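Local coordinates for protein Rv1364c/MT1410 (Mycobacterium tuberculosis, PDB 3KE6) that probably regulates a sigma factor, joining a manganese-binding PP2C-type phosphatase domain to an anti-sigma-factor kinase domain of the histidine kinase-like ATPase family, at residues 67-72 with 248-253; 139-144 with 185-190; 40-45 with 387-392. All blocks are in the same frame, centred on the assembly; numbering follows the deposited sequence.

Interactions 1 and 2 are buried and lie in the phosphatase-like part of the chain, with centres about 7 Å apart. Both reach the same manganese ion, through Asp71 and Asp188, but by different chemistry: aliphatic packing between two sheets in interaction 1, polar bonds and proline–aromatic contacts in interaction 2. Strand 249-256 links all three contacts, since it pairs with strand 182-186 of interaction 2 on one flank and with strand 36-43 of interaction 3 on the other. Interaction 3 is only partly buried and is a backbone-bonded strand pair within a single sheet, with Arg390 and Phe391 exposed. Its nearest atoms lie about 7 Å from those of interaction 2.

Interaction 1 of 3, residues 67-72 with 248-253; sequences LVVGDV and DVTLLA. With MN (manganese (II) ion), chain E; MN (manganese (II) ion), chain F.
Leu252 meets Leu67 and Val69 across the two-sheet beta sandwich expected of a PP2C-type phosphatase. Strand 67-71 belongs to the five-stranded antiparallel sheet, whereas strand 249-253 lies in the mixed sheet facing it. Their segment axes come within 8.1 Å and run nearly antiparallel, at 168°. That spacing is one of stacked sheets rather than of paired neighbours, and the joint is accordingly made by side chains. Leu252 reaches the opposite strand with CD2, its CG standing opposite the backbone N about the CA-CB bond (chi1 171°); CD2 lies 3.6 Å from Val68 O and 4.0 Å from Leu67 CB. Val69 points back at the second strand, and the two side chains pass each other head to tail, Val69 CG2 resting 3.8 Å from Leu252 CB. Further along, the methyl group of Thr250 only grazes Val69, CG2 to CG2 at 4.5 Å, while its hydroxyl is hydrogen-bonded to Asp54. Phe185 packs on Val69 from the neighbouring strand 182-186.

Past Gly70 the aliphatic layer gives way to the dinuclear manganese site. The Asp71 carboxylate bridges the two ions, one oxygen to each, and water 1 bridges them as well. Asp188 and Asp247 also bind the ion held by OD2. Asp248 binds neither metal; its carboxylate is held by the backbone N-H groups of Ala45 and Gly53. The other ion takes Asp71 OD1 at 2.2 Å, three waters, and the backbone oxygen Val72 O, also at 2.2 Å.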
loop_
_atom_site.group_PDB
_atom_site.type_symbol
_atom_site.label_atom_id
_atom_site.label_comp_id
_atom_site.label_asym_id
_atom_site.label_seq_id
_atom_site.Cartn_x
_atom_site.Cartn_y
_atom_site.Cartn_z
ATOM N N LEU A 67 3.913 -4.963 6.006
ATOM C CA LEU A 67 4.730 -4.903 4.799
ATOM C C LEU A 67 5.526 -6.190 4.638
ATOM O O LEU A 67 5.996 -6.765 5.619
ATOM C CB LEU A 67 5.701 -3.725 4.882
ATOM C CG LEU A 67 5.042 -2.353 4.907
ATOM C CD1 LEU A 67 6.091 -1.262 4.937
ATOM C CD2 LEU A 67 4.053 -2.178 3.707
ATOM N N VAL A 68 5.691 -6.634 3.396
ATOM C CA VAL A 68 6.387 -7.891 3.133
ATOM C C VAL A 68 7.254 -7.745 1.921
ATOM O O VAL A 68 6.797 -7.275 0.894
ATOM C CB VAL A 68 5.384 -9.067 2.844
ATOM C CG1 VAL A 68 6.134 -10.349 2.399
ATOM C CG2 VAL A 68 4.490 -9.335 4.063
ATOM N N VAL A 69 8.500 -8.172 2.043
ATOM C CA VAL A 69 9.355 -8.404 0.886
ATOM C C VAL A 69 9.993 -9.783 1.062
ATOM O O VAL A 69 10.387 -10.144 2.161
ATOM C CB VAL A 69 10.419 -7.283 0.732
ATOM C CG1 VAL A 69 11.611 -7.783 0.000
ATOM C CG2 VAL A 69 9.824 -6.079 -0.002
ATOM N N GLY A 70 10.062 -10.560 -0.017
ATOM C CA GLY A 70 10.650 -11.897 0.028
ATOM C C GLY A 70 11.433 -12.273 -1.213
ATOM O O GLY A 70 11.165 -11.745 -2.285
ATOM N N ASP A 71 12.394 -13.197 -1.056
ATOM C CA ASP A 71 13.289 -13.647 -2.145
ATOM C C ASP A 71 13.446 -15.182 -2.099
ATOM O O ASP A 71 13.935 -15.740 -1.115
ATOM C CB ASP A 71 14.674 -12.947 -2.079
ATOM C CG ASP A 71 15.477 -13.100 -3.374
ATOM O OD1 ASP A 71 14.987 -13.817 -4.265
ATOM O OD2 ASP A 71 16.598 -12.526 -3.535
ATOM N N VAL A 72 13.025 -15.846 -3.172
ATOM C CA VAL A 72 13.137 -17.294 -3.317
ATOM C C VAL A 72 14.367 -17.598 -4.180
ATOM O O VAL A 72 14.614 -16.901 -5.156
ATOM C CB VAL A 72 11.849 -17.871 -3.978
ATOM C CG1 VAL A 72 12.037 -19.296 -4.397
ATOM C CG2 VAL A 72 10.678 -17.762 -3.033
ATOM N N ASP A 248 16.446 -10.473 -9.498
ATOM C CA ASP A 248 15.201 -9.757 -9.307
ATOM C C ASP A 248 15.481 -8.574 -8.389
ATOM O O ASP A 248 16.376 -8.653 -7.543
ATOM C CB ASP A 248 14.156 -10.673 -8.680
ATOM C CG ASP A 248 13.773 -11.821 -9.581
ATOM O OD1 ASP A 248 13.398 -11.559 -10.739
ATOM O OD2 ASP A 248 13.845 -12.984 -9.132
ATOM N N VAL A 249 14.738 -7.481 -8.570
ATOM C CA VAL A 249 14.858 -6.303 -7.704
ATOM C C VAL A 249 13.469 -5.813 -7.288
ATOM O O VAL A 249 12.561 -5.654 -8.117
ATOM C CB VAL A 249 15.642 -5.127 -8.362
ATOM C CG1 VAL A 249 15.899 -4.005 -7.337
ATOM C CG2 VAL A 249 16.957 -5.613 -8.927
ATOM N N THR A 250 13.315 -5.599 -5.987
ATOM C CA THR A 250 12.047 -5.231 -5.420
ATOM C C THR A 250 12.334 -4.230 -4.352
ATOM O O THR A 250 13.192 -4.463 -3.503
ATOM C CB THR A 250 11.325 -6.451 -4.798
ATOM O OG1 THR A 250 11.365 -7.554 -5.715
ATOM C CG2 THR A 250 9.873 -6.108 -4.472
ATOM N N LEU A 251 11.646 -3.097 -4.425
ATOM C CA LEU A 251 11.768 -2.049 -3.424
ATOM C C LEU A 251 10.359 -1.630 -2.991
ATOM O O LEU A 251 9.488 -1.362 -3.817
ATOM C CB LEU A 251 12.569 -0.880 -3.983
ATOM C CG LEU A 251 12.654 0.383 -3.135
ATOM C CD1 LEU A 251 13.263 0.108 -1.774
ATOM C CD2 LEU A 251 13.456 1.409 -3.892
ATOM N N LEU A 252 10.129 -1.646 -1.686
ATOM C CA LEU A 252 8.813 -1.375 -1.137
ATOM C C LEU A 252 9.011 -0.372 -0.041
ATOM O O LEU A 252 9.653 -0.680 0.958
ATOM C CB LEU A 252 8.188 -2.650 -0.583
ATOM C CG LEU A 252 6.898 -2.438 0.197
ATOM C CD1 LEU A 252 5.743 -2.017 -0.755
ATOM C CD2 LEU A 252 6.580 -3.703 0.949
ATOM N N ALA A 253 8.490 0.836 -0.240
ATOM C CA ALA A 253 8.794 1.957 0.642
ATOM C C ALA A 253 7.516 2.461 1.248
ATOM O O ALA A 253 6.469 2.473 0.594
ATOM C CB ALA A 253 9.462 3.057 -0.123
HETATM MN MN MN E . 16.073 -15.302 -5.474
HETATM MN MN MN F . 18.011 -12.476 -4.868
HETATM O O HOH W 1 17.512 -13.947 -6.446
HETATM O O HOH W 2 18.020 -16.359 -5.449
HETATM O O HOH W 3 15.407 -16.144 -7.395
HETATM O O HOH W 4 16.575 -11.046 -5.763
HETATM O O HOH W 5 19.791 -13.672 -4.352
#

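Interaction 2 of 3, residues 139-144 with 185-190; sequences AGHPPP and FYTDGL. With MN (manganese (II) ion), chain F.
His141 and Tyr186 make the main polar link: His141 NE2 donates to the backbone oxygen Tyr186 O over 2.8 Å, in a bond bent to an N-H...O angle of 152°. The donor is tilted 24° from the carbonyl plane. At the other side of the imidazole ring ND1 is hydrogen-bonded to Thr121 OG1, and these two partners fix its rotation. The Tyr186 hydroxyl donates to a second backbone acceptor, Pro143 O, at a modelled 2.4 Å, a length not to be over-read at this resolution. Tyr186 CG lies between the backbone N and the carbonyl carbon (chi1 59°), which turns the ring toward Pro142 and Pro144, and Tyr186 CE1 comes to 3.7 Å from Pro142 CB.

Segment 139-144 is the crossing between the sheets of the PP2C-like sandwich, leading from strand 133-139 in one to strand 145-147 in the other. It thereby covers the end of strand 182-186, which passes into a type I turn, Thr187 to Leu190, closed by Leu190 N donating to Thr187 O at 3.0 Å. The hydroxyl of Thr187 is satisfied by Asp54. Away from the metal, Pro144 CG lies over one face of the Phe185 ring, 3.9 Å from CE2. Within the turn, Asp188 OD1 binds manganese at 2.2 Å, while Asp188 OD2 accepts a hydrogen bond of 2.5 Å from water 5, itself a ligand of that ion.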
loop_
_atom_site.group_PDB
_atom_site.type_symbol
_atom_site.label_atom_id
_atom_site.label_comp_id
_atom_site.label_asym_id
_atom_site.label_seq_id
_atom_site.Cartn_x
_atom_site.Cartn_y
_atom_site.Cartn_z
ATOM N N ALA A 139 14.158 -12.277 8.258
ATOM C CA ALA A 139 14.392 -13.714 8.138
ATOM C C ALA A 139 15.453 -13.991 7.071
ATOM O O ALA A 139 15.128 -14.169 5.894
ATOM C CB ALA A 139 13.092 -14.437 7.808
ATOM N N GLY A 140 16.718 -14.014 7.497
ATOM C CA GLY A 140 17.864 -14.183 6.595
ATOM C C GLY A 140 17.834 -13.184 5.458
ATOM O O GLY A 140 18.256 -13.474 4.339
ATOM N N HIS A 141 17.316 -11.999 5.753
ATOM C CA HIS A 141 17.048 -10.996 4.733
ATOM C C HIS A 141 17.790 -9.713 5.070
ATOM O O HIS A 141 17.876 -9.333 6.239
ATOM C CB HIS A 141 15.557 -10.730 4.648
ATOM C CG HIS A 141 15.144 -10.060 3.378
ATOM N ND1 HIS A 141 14.838 -10.766 2.234
ATOM C CD2 HIS A 141 14.997 -8.748 3.066
ATOM C CE1 HIS A 141 14.513 -9.917 1.274
ATOM N NE2 HIS A 141 14.607 -8.688 1.751
ATOM N N PRO A 142 18.344 -9.047 4.052
ATOM C CA PRO A 142 19.068 -7.823 4.328
ATOM C C PRO A 142 18.139 -6.780 4.955
ATOM O O PRO A 142 17.006 -6.656 4.551
ATOM C CB PRO A 142 19.562 -7.393 2.945
ATOM C CG PRO A 142 18.668 -8.052 2.004
ATOM C CD PRO A 142 18.349 -9.361 2.619
ATOM N N PRO A 143 18.628 -6.053 5.968
ATOM C CA PRO A 143 17.741 -5.257 6.816
ATOM C C PRO A 143 17.277 -3.993 6.121
ATOM O O PRO A 143 18.003 -3.474 5.285
ATOM C CB PRO A 143 18.641 -4.905 8.015
ATOM C CG PRO A 143 19.998 -4.848 7.428
ATOM C CD PRO A 143 20.040 -5.916 6.367
ATOM N N PRO A 144 16.071 -3.502 6.461
ATOM C CA PRO A 144 15.498 -2.254 5.966
ATOM C C PRO A 144 16.357 -1.021 6.158
ATOM O O PRO A 144 17.083 -0.918 7.140
ATOM C CB PRO A 144 14.243 -2.105 6.813
ATOM C CG PRO A 144 13.848 -3.494 7.121
ATOM C CD PRO A 144 15.121 -4.213 7.336
ATOM N N PHE A 185 11.943 -1.489 2.512
ATOM C CA PHE A 185 12.146 -2.917 2.313
ATOM C C PHE A 185 12.660 -3.121 0.886
ATOM O O PHE A 185 12.136 -2.515 -0.056
ATOM C CB PHE A 185 10.806 -3.669 2.487
ATOM C CG PHE A 185 10.388 -3.886 3.932
ATOM C CD1 PHE A 185 9.912 -5.122 4.350
ATOM C CD2 PHE A 185 10.471 -2.866 4.869
ATOM C CE1 PHE A 185 9.535 -5.333 5.678
ATOM C CE2 PHE A 185 10.110 -3.079 6.193
ATOM C CZ PHE A 185 9.642 -4.316 6.597
ATOM N N TYR A 186 13.643 -3.997 0.715
ATOM C CA TYR A 186 14.239 -4.257 -0.607
ATOM C C TYR A 186 14.783 -5.692 -0.677
ATOM O O TYR A 186 14.982 -6.335 0.356
ATOM C CB TYR A 186 15.396 -3.277 -0.866
ATOM C CG TYR A 186 16.432 -3.438 0.187
ATOM C CD1 TYR A 186 17.507 -4.282 0.007
ATOM C CD2 TYR A 186 16.273 -2.831 1.412
ATOM C CE1 TYR A 186 18.440 -4.469 1.017
ATOM C CE2 TYR A 186 17.196 -2.998 2.423
ATOM C CZ TYR A 186 18.275 -3.823 2.220
ATOM O OH TYR A 186 19.176 -4.003 3.226
ATOM N N THR A 187 15.057 -6.172 -1.885
ATOM C CA THR A 187 15.699 -7.462 -2.059
ATOM C C THR A 187 17.162 -7.248 -2.400
ATOM O O THR A 187 17.560 -6.143 -2.777
ATOM C CB THR A 187 15.029 -8.329 -3.148
ATOM O OG1 THR A 187 14.776 -7.543 -4.320
ATOM C CG2 THR A 187 13.737 -8.922 -2.620
ATOM N N ASP A 188 17.947 -8.320 -2.277
ATOM C CA ASP A 188 19.391 -8.274 -2.464
ATOM C C ASP A 188 19.799 -7.845 -3.871
ATOM O O ASP A 188 20.942 -7.424 -4.102
ATOM C CB ASP A 188 20.050 -9.623 -2.073
ATOM C CG ASP A 188 19.565 -10.821 -2.912
ATOM O OD1 ASP A 188 18.820 -10.651 -3.903
ATOM O OD2 ASP A 188 19.934 -11.961 -2.557
ATOM N N GLY A 189 18.865 -7.944 -4.809
ATOM C CA GLY A 189 19.107 -7.477 -6.166
ATOM C C GLY A 189 19.435 -6.002 -6.217
ATOM O O GLY A 189 20.155 -5.555 -7.101
ATOM N N LEU A 190 18.913 -5.244 -5.261
ATOM C CA LEU A 190 19.124 -3.808 -5.233
ATOM C C LEU A 190 20.556 -3.456 -4.878
ATOM O O LEU A 190 21.112 -2.499 -5.411
ATOM C CB LEU A 190 18.161 -3.155 -4.242
ATOM C CG LEU A 190 18.018 -1.635 -4.295
ATOM C CD1 LEU A 190 17.734 -1.101 -5.706
ATOM C CD2 LEU A 190 16.926 -1.236 -3.335
HETATM MN MN MN F . 18.011 -12.476 -4.868
HETATM O O HOH W 5 19.791 -13.672 -4.352
HETATM O O HOH W 1 17.512 -13.947 -6.446
HETATM O O HOH W 4 16.575 -11.046 -5.763
#

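Interaction 3 of 3, residues 40-45 with 387-392; sequences AEYLVA and RPARFV
Tyr42 and Phe391 face each other on neighbouring parallel strands as an offset, near-parallel pair with little overlap, their planes 17° apart and their centroids separated by 4.8 Å. Phe391 CD1 sits over the rim of the tyrosine face. The firm part of the contact is the backbone. Arg390 N donates to Ala40 O at 2.9 Å, Tyr42 N to Arg390 O at 3.0 Å and Val392 N to Tyr42 O at 3.1 Å, a regular parallel beta pairing. On the side of the rings, Ala40 and Ala389 pack against Phe56.

On the other face Glu41 is buried under helix 227-241, against Ser233 and Leu236, and Leu43 CG lies 4.1 Å from Val392 CB. Glu41 OE1 is over the guanidinium face of Arg390, 4.1 Å from NH2, with no N-H aimed at it. The solvent side is looser, formed by the exposed residues Arg390 and Phe391. Where the strands part, water 6 joins Ala40 N to Pro388 O.

Strand 376-391 also pairs with strand 333-340, so this pairing continues the sheet from the kinase-like part into the phosphatase-like part. The chemistry is consistent with a joint set mainly by main-chain bonds; Arg390 probably offsets the like charges of Glu41 and Glu237.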
loop_
_atom_site.group_PDB
_atom_site.type_symbol
_atom_site.label_atom_id
_atom_site.label_comp_id
_atom_site.label_asym_id
_atom_site.label_seq_id
_atom_site.Cartn_x
_atom_site.Cartn_y
_atom_site.Cartn_z
ATOM N N ALA A 40 5.769 1.054 -4.377
ATOM C CA ALA A 40 6.415 -0.200 -4.724
ATOM C C ALA A 40 6.907 -0.185 -6.165
ATOM O O ALA A 40 6.177 0.184 -7.080
ATOM C CB ALA A 40 5.465 -1.361 -4.520
ATOM N N GLU A 41 8.146 -0.630 -6.349
ATOM C CA GLU A 41 8.774 -0.721 -7.652
ATOM C C GLU A 41 9.565 -2.026 -7.759
ATOM O O GLU A 41 10.169 -2.467 -6.779
ATOM C CB GLU A 41 9.707 0.459 -7.831
ATOM C CG GLU A 41 10.121 0.696 -9.262
ATOM C CD GLU A 41 10.425 2.160 -9.546
ATOM O OE1 GLU A 41 9.583 3.028 -9.201
ATOM O OE2 GLU A 41 11.496 2.428 -10.134
ATOM N N TYR A 42 9.560 -2.644 -8.937
ATOM C CA TYR A 42 10.267 -3.894 -9.107
ATOM C C TYR A 42 10.696 -4.195 -10.539
ATOM O O TYR A 42 10.110 -3.706 -11.500
ATOM C CB TYR A 42 9.427 -5.042 -8.572
ATOM C CG TYR A 42 8.175 -5.346 -9.362
ATOM C CD1 TYR A 42 7.062 -4.512 -9.297
ATOM C CD2 TYR A 42 8.092 -6.476 -10.161
ATOM C CE1 TYR A 42 5.910 -4.792 -10.023
ATOM C CE2 TYR A 42 6.935 -6.764 -10.881
ATOM C CZ TYR A 42 5.852 -5.919 -10.807
ATOM O OH TYR A 42 4.712 -6.201 -11.527
ATOM N N LEU A 43 11.750 -5.005 -10.644
ATOM C CA LEU A 43 12.279 -5.486 -11.904
ATOM C C LEU A 43 12.429 -6.997 -11.800
ATOM O O LEU A 43 12.645 -7.545 -10.707
ATOM C CB LEU A 43 13.635 -4.865 -12.177
ATOM C CG LEU A 43 13.684 -3.340 -12.239
ATOM C CD1 LEU A 43 13.648 -2.737 -10.846
ATOM C CD2 LEU A 43 14.923 -2.884 -12.991
ATOM N N VAL A 44 12.318 -7.665 -12.941
ATOM C CA VAL A 44 12.395 -9.116 -12.999
ATOM C C VAL A 44 13.539 -9.513 -13.932
ATOM O O VAL A 44 13.518 -9.160 -15.107
ATOM C CB VAL A 44 11.042 -9.699 -13.474
ATOM C CG1 VAL A 44 11.218 -11.054 -14.107
ATOM C CG2 VAL A 44 10.060 -9.785 -12.306
ATOM N N ALA A 45 14.533 -10.232 -13.391
ATOM C CA ALA A 45 15.753 -10.650 -14.126
ATOM C C ALA A 45 15.510 -11.292 -15.498
ATOM O O ALA A 45 16.259 -11.038 -16.434
ATOM C CB ALA A 45 16.592 -11.597 -13.259
ATOM N N ARG A 387 -2.903 2.042 -5.473
ATOM C CA ARG A 387 -1.995 2.689 -6.443
ATOM C C ARG A 387 -1.174 1.604 -7.058
ATOM O O ARG A 387 -0.707 0.733 -6.355
ATOM C CB ARG A 387 -1.063 3.695 -5.779
ATOM C CG ARG A 387 -1.805 4.797 -5.102
ATOM C CD ARG A 387 -0.889 5.678 -4.299
ATOM N NE ARG A 387 -0.062 6.466 -5.184
ATOM C CZ ARG A 387 -0.429 7.598 -5.767
ATOM N NH1 ARG A 387 -1.633 8.114 -5.562
ATOM N NH2 ARG A 387 0.432 8.222 -6.561
ATOM N N PRO A 388 -1.004 1.637 -8.372
ATOM C CA PRO A 388 -0.227 0.576 -8.986
ATOM C C PRO A 388 1.232 0.609 -8.577
ATOM O O PRO A 388 1.787 1.671 -8.284
ATOM C CB PRO A 388 -0.378 0.823 -10.502
ATOM C CG PRO A 388 -0.822 2.168 -10.660
ATOM C CD PRO A 388 -1.513 2.596 -9.364
ATOM N N ALA A 389 1.819 -0.579 -8.535
ATOM C CA ALA A 389 3.241 -0.734 -8.384
ATOM C C ALA A 389 3.838 -0.327 -9.713
ATOM O O ALA A 389 3.174 -0.437 -10.730
ATOM C CB ALA A 389 3.570 -2.185 -8.067
ATOM N N ARG A 390 5.078 0.150 -9.710
ATOM C CA ARG A 390 5.814 0.395 -10.959
ATOM C C ARG A 390 6.644 -0.832 -11.371
ATOM O O ARG A 390 7.570 -1.235 -10.664
ATOM C CB ARG A 390 6.730 1.608 -10.805
ATOM C CG ARG A 390 7.627 1.879 -12.013
ATOM C CD ARG A 390 6.909 2.668 -13.083
ATOM N NE ARG A 390 6.390 3.937 -12.565
ATOM C CZ ARG A 390 7.119 5.030 -12.332
ATOM N NH1 ARG A 390 6.500 6.118 -11.865
ATOM N NH2 ARG A 390 8.445 5.057 -12.553
ATOM N N PHE A 391 6.324 -1.403 -12.528
ATOM C CA PHE A 391 7.125 -2.485 -13.100
ATOM C C PHE A 391 8.017 -1.940 -14.204
ATOM O O PHE A 391 7.530 -1.489 -15.228
ATOM C CB PHE A 391 6.203 -3.588 -13.635
ATOM C CG PHE A 391 6.923 -4.745 -14.277
ATOM C CD1 PHE A 391 8.092 -5.266 -13.726
ATOM C CD2 PHE A 391 6.405 -5.340 -15.416
ATOM C CE1 PHE A 391 8.751 -6.348 -14.320
ATOM C CE2 PHE A 391 7.057 -6.427 -16.020
ATOM C CZ PHE A 391 8.235 -6.930 -15.468
ATOM N N VAL A 392 9.327 -1.996 -13.985
ATOM C CA VAL A 392 10.312 -1.423 -14.911
ATOM C C VAL A 392 11.056 -2.488 -15.720
ATOM O O VAL A 392 11.238 -3.609 -15.261
ATOM C CB VAL A 392 11.352 -0.584 -14.130
ATOM C CG1 VAL A 392 12.262 0.195 -15.077
ATOM C CG2 VAL A 392 10.642 0.362 -13.154
HETATM O O HOH W 6 3.538 2.328 -6.204
#